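Emp47p (form2) (Saccharomyces cerevisiae, PDB 2A6Z) acts as a calcium-independent cargo receptor with a lectin-like carbohydrate recognition domain, takes part in glycoprotein secretion and is required for Emp46p to leave the endoplasmic reticulum. Local coordinates at residues L108-D113 and L171-D176. Residues are numbered along the deposited sequence; the frame is centred on the assembly and turned at random.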
loop_
_atom_site.group_PDB
_atom_site.type_symbol
_atom_site.label_atom_id
_atom_site.label_comp_id
_atom_site.label_asym_id
_atom_site.label_seq_id
_atom_site.Cartn_x
_atom_site.Cartn_y
_atom_site.Cartn_z
ATOM N N LEU A 108 4.171 -6.169 -7.078
ATOM C CA LEU A 108 3.050 -6.452 -6.211
ATOM C C LEU A 108 2.227 -5.205 -5.923
ATOM O O LEU A 108 2.769 -4.132 -5.552
ATOM C CB LEU A 108 3.598 -6.981 -4.863
ATOM C CG LEU A 108 2.568 -7.254 -3.750
ATOM C CD1 LEU A 108 1.655 -8.428 -4.145
ATOM C CD2 LEU A 108 3.307 -7.505 -2.447
ATOM N N GLN A 109 0.902 -5.350 -6.049
ATOM C CA GLN A 109 -0.051 -4.379 -5.577
ATOM C C GLN A 109 -0.892 -5.038 -4.468
ATOM O O GLN A 109 -1.429 -6.130 -4.667
ATOM C CB GLN A 109 -0.985 -3.964 -6.732
ATOM C CG GLN A 109 -2.066 -2.973 -6.324
ATOM C CD GLN A 109 -3.271 -2.950 -7.262
ATOM O OE1 GLN A 109 -3.474 -3.823 -8.083
ATOM N NE2 GLN A 109 -4.071 -1.920 -7.148
ATOM N N LEU A 110 -1.032 -4.345 -3.345
ATOM C CA LEU A 110 -2.003 -4.771 -2.299
ATOM C C LEU A 110 -3.117 -3.734 -2.316
ATOM O O LEU A 110 -2.858 -2.552 -2.063
ATOM C CB LEU A 110 -1.360 -4.820 -0.915
ATOM C CG LEU A 110 -0.201 -5.786 -0.791
ATOM C CD1 LEU A 110 0.418 -5.713 0.603
ATOM C CD2 LEU A 110 -0.617 -7.224 -1.066
ATOM N N LEU A 111 -4.325 -4.196 -2.611
ATOM C CA LEU A 111 -5.473 -3.299 -2.760
ATOM C C LEU A 111 -6.440 -3.498 -1.597
ATOM O O LEU A 111 -6.891 -4.640 -1.365
ATOM C CB LEU A 111 -6.211 -3.595 -4.069
ATOM C CG LEU A 111 -7.519 -2.807 -4.277
ATOM C CD1 LEU A 111 -7.269 -1.308 -4.378
ATOM C CD2 LEU A 111 -8.195 -3.316 -5.555
ATOM N N VAL A 112 -6.780 -2.424 -0.900
ATOM C CA VAL A 112 -7.855 -2.423 0.072
ATOM C C VAL A 112 -9.003 -1.627 -0.542
ATOM O O VAL A 112 -8.876 -0.453 -0.888
ATOM C CB VAL A 112 -7.402 -1.844 1.427
ATOM C CG1 VAL A 112 -8.586 -1.706 2.357
ATOM C CG2 VAL A 112 -6.294 -2.700 2.027
ATOM N N ASP A 113 -10.144 -2.307 -0.708
ATOM C CA ASP A 113 -11.319 -1.662 -1.322
ATOM C C ASP A 113 -12.532 -2.475 -0.983
ATOM O O ASP A 113 -12.480 -3.529 -0.315
ATOM C CB ASP A 113 -11.159 -1.408 -2.824
ATOM C CG ASP A 113 -11.686 -2.559 -3.675
ATOM O OD1 ASP A 113 -11.298 -3.720 -3.415
ATOM O OD2 ASP A 113 -12.536 -2.282 -4.567
ATOM N N LEU A 171 5.854 -15.192 1.036
ATOM C CA LEU A 171 5.241 -13.838 1.022
ATOM C C LEU A 171 3.992 -13.941 1.896
ATOM O O LEU A 171 3.122 -14.764 1.596
ATOM C CB LEU A 171 4.885 -13.452 -0.396
ATOM C CG LEU A 171 4.102 -12.164 -0.547
ATOM C CD1 LEU A 171 4.931 -10.941 -0.061
ATOM C CD2 LEU A 171 3.697 -11.959 -2.009
ATOM N N LYS A 172 3.921 -13.123 2.926
ATOM C CA LYS A 172 2.801 -13.174 3.851
ATOM C C LYS A 172 2.329 -11.749 4.108
ATOM O O LYS A 172 3.126 -10.813 4.197
ATOM C CB LYS A 172 3.218 -13.857 5.155
ATOM C CG LYS A 172 2.115 -13.946 6.205
ATOM C CD LYS A 172 2.454 -14.920 7.288
ATOM C CE LYS A 172 3.518 -14.420 8.158
ATOM N NZ LYS A 172 3.689 -15.464 9.212
ATOM N N VAL A 173 1.005 -11.625 4.224
ATOM C CA VAL A 173 0.391 -10.389 4.653
ATOM C C VAL A 173 -0.449 -10.691 5.912
ATOM O O VAL A 173 -1.250 -11.617 5.895
ATOM C CB VAL A 173 -0.481 -9.781 3.548
ATOM C CG1 VAL A 173 -1.241 -8.564 4.057
ATOM C CG2 VAL A 173 0.391 -9.439 2.342
ATOM N N GLN A 174 -0.224 -9.883 6.942
ATOM C CA GLN A 174 -1.024 -9.896 8.170
ATOM C C GLN A 174 -1.761 -8.574 8.282
ATOM O O GLN A 174 -1.272 -7.535 7.828
ATOM C CB GLN A 174 -0.111 -10.066 9.383
ATOM C CG GLN A 174 0.585 -11.451 9.419
ATOM C CD GLN A 174 1.811 -11.380 10.332
ATOM O OE1 GLN A 174 2.826 -10.843 9.922
ATOM N NE2 GLN A 174 1.709 -11.846 11.534
ATOM N N VAL A 175 -2.947 -8.627 8.896
ATOM C CA VAL A 175 -3.711 -7.441 9.232
ATOM C C VAL A 175 -3.927 -7.491 10.736
ATOM O O VAL A 175 -4.494 -8.455 11.277
ATOM C CB VAL A 175 -5.078 -7.441 8.495
ATOM C CG1 VAL A 175 -5.941 -6.283 8.996
ATOM C CG2 VAL A 175 -4.876 -7.404 6.985
ATOM N N ASP A 176 -3.414 -6.455 11.414
ATOM C CA ASP A 176 -3.530 -6.393 12.884
ATOM C C ASP A 176 -3.004 -7.695 13.503
ATOM O O ASP A 176 -3.564 -8.182 14.497
ATOM C CB ASP A 176 -4.961 -6.131 13.314
ATOM C CG ASP A 176 -5.582 -4.910 12.635
ATOM O OD1 ASP A 176 -4.975 -4.027 12.099
ATOM O OD2 ASP A 176 -6.888 -4.947 12.729
#
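L110 and V173, with L108 and L171 beside them, meet in the hydrophobic core of the legume-lectin-like beta sandwich, where strands 108-113 and 170-175 face each other from its two antiparallel sheets. The closer pair is L110 with V173: CG2 of V173 lies 4.1 Å from CD1 of L110 and 4.2 Å from CD2 of L110, one valine methyl thus meeting both arms of the leucine fork. Coming from opposing sheets, the two side chains overlap alongside each other rather than meeting end-on. CG of L110 lies beside the backbone N and anti to the carbonyl carbon (chi1 -61°), which carries both methyls to V173; CG2, the valine methyl that makes the contact, is likewise anti to its own carbonyl carbon. Two residues earlier on each strand, CD2 of L108 faces both methyls of L171, with CD1 of L171 at 4.5 Å, a looser contact. With the alpha carbons of L110 and V173 9.3 Å apart, the backbones are too distant to hydrogen-bond, and four buried apolar side chains bridge the sheets. F181 of strand 178-183 packs on both L110 and V173, while V161 of strand 153-164 touches L110 and L171. Within its own sheet strand 108-113 is hydrogen-bonded between strands 81-88 and 121-128; strand 170-175 runs antiparallel between 153-164 and the outermost strand, 178-183.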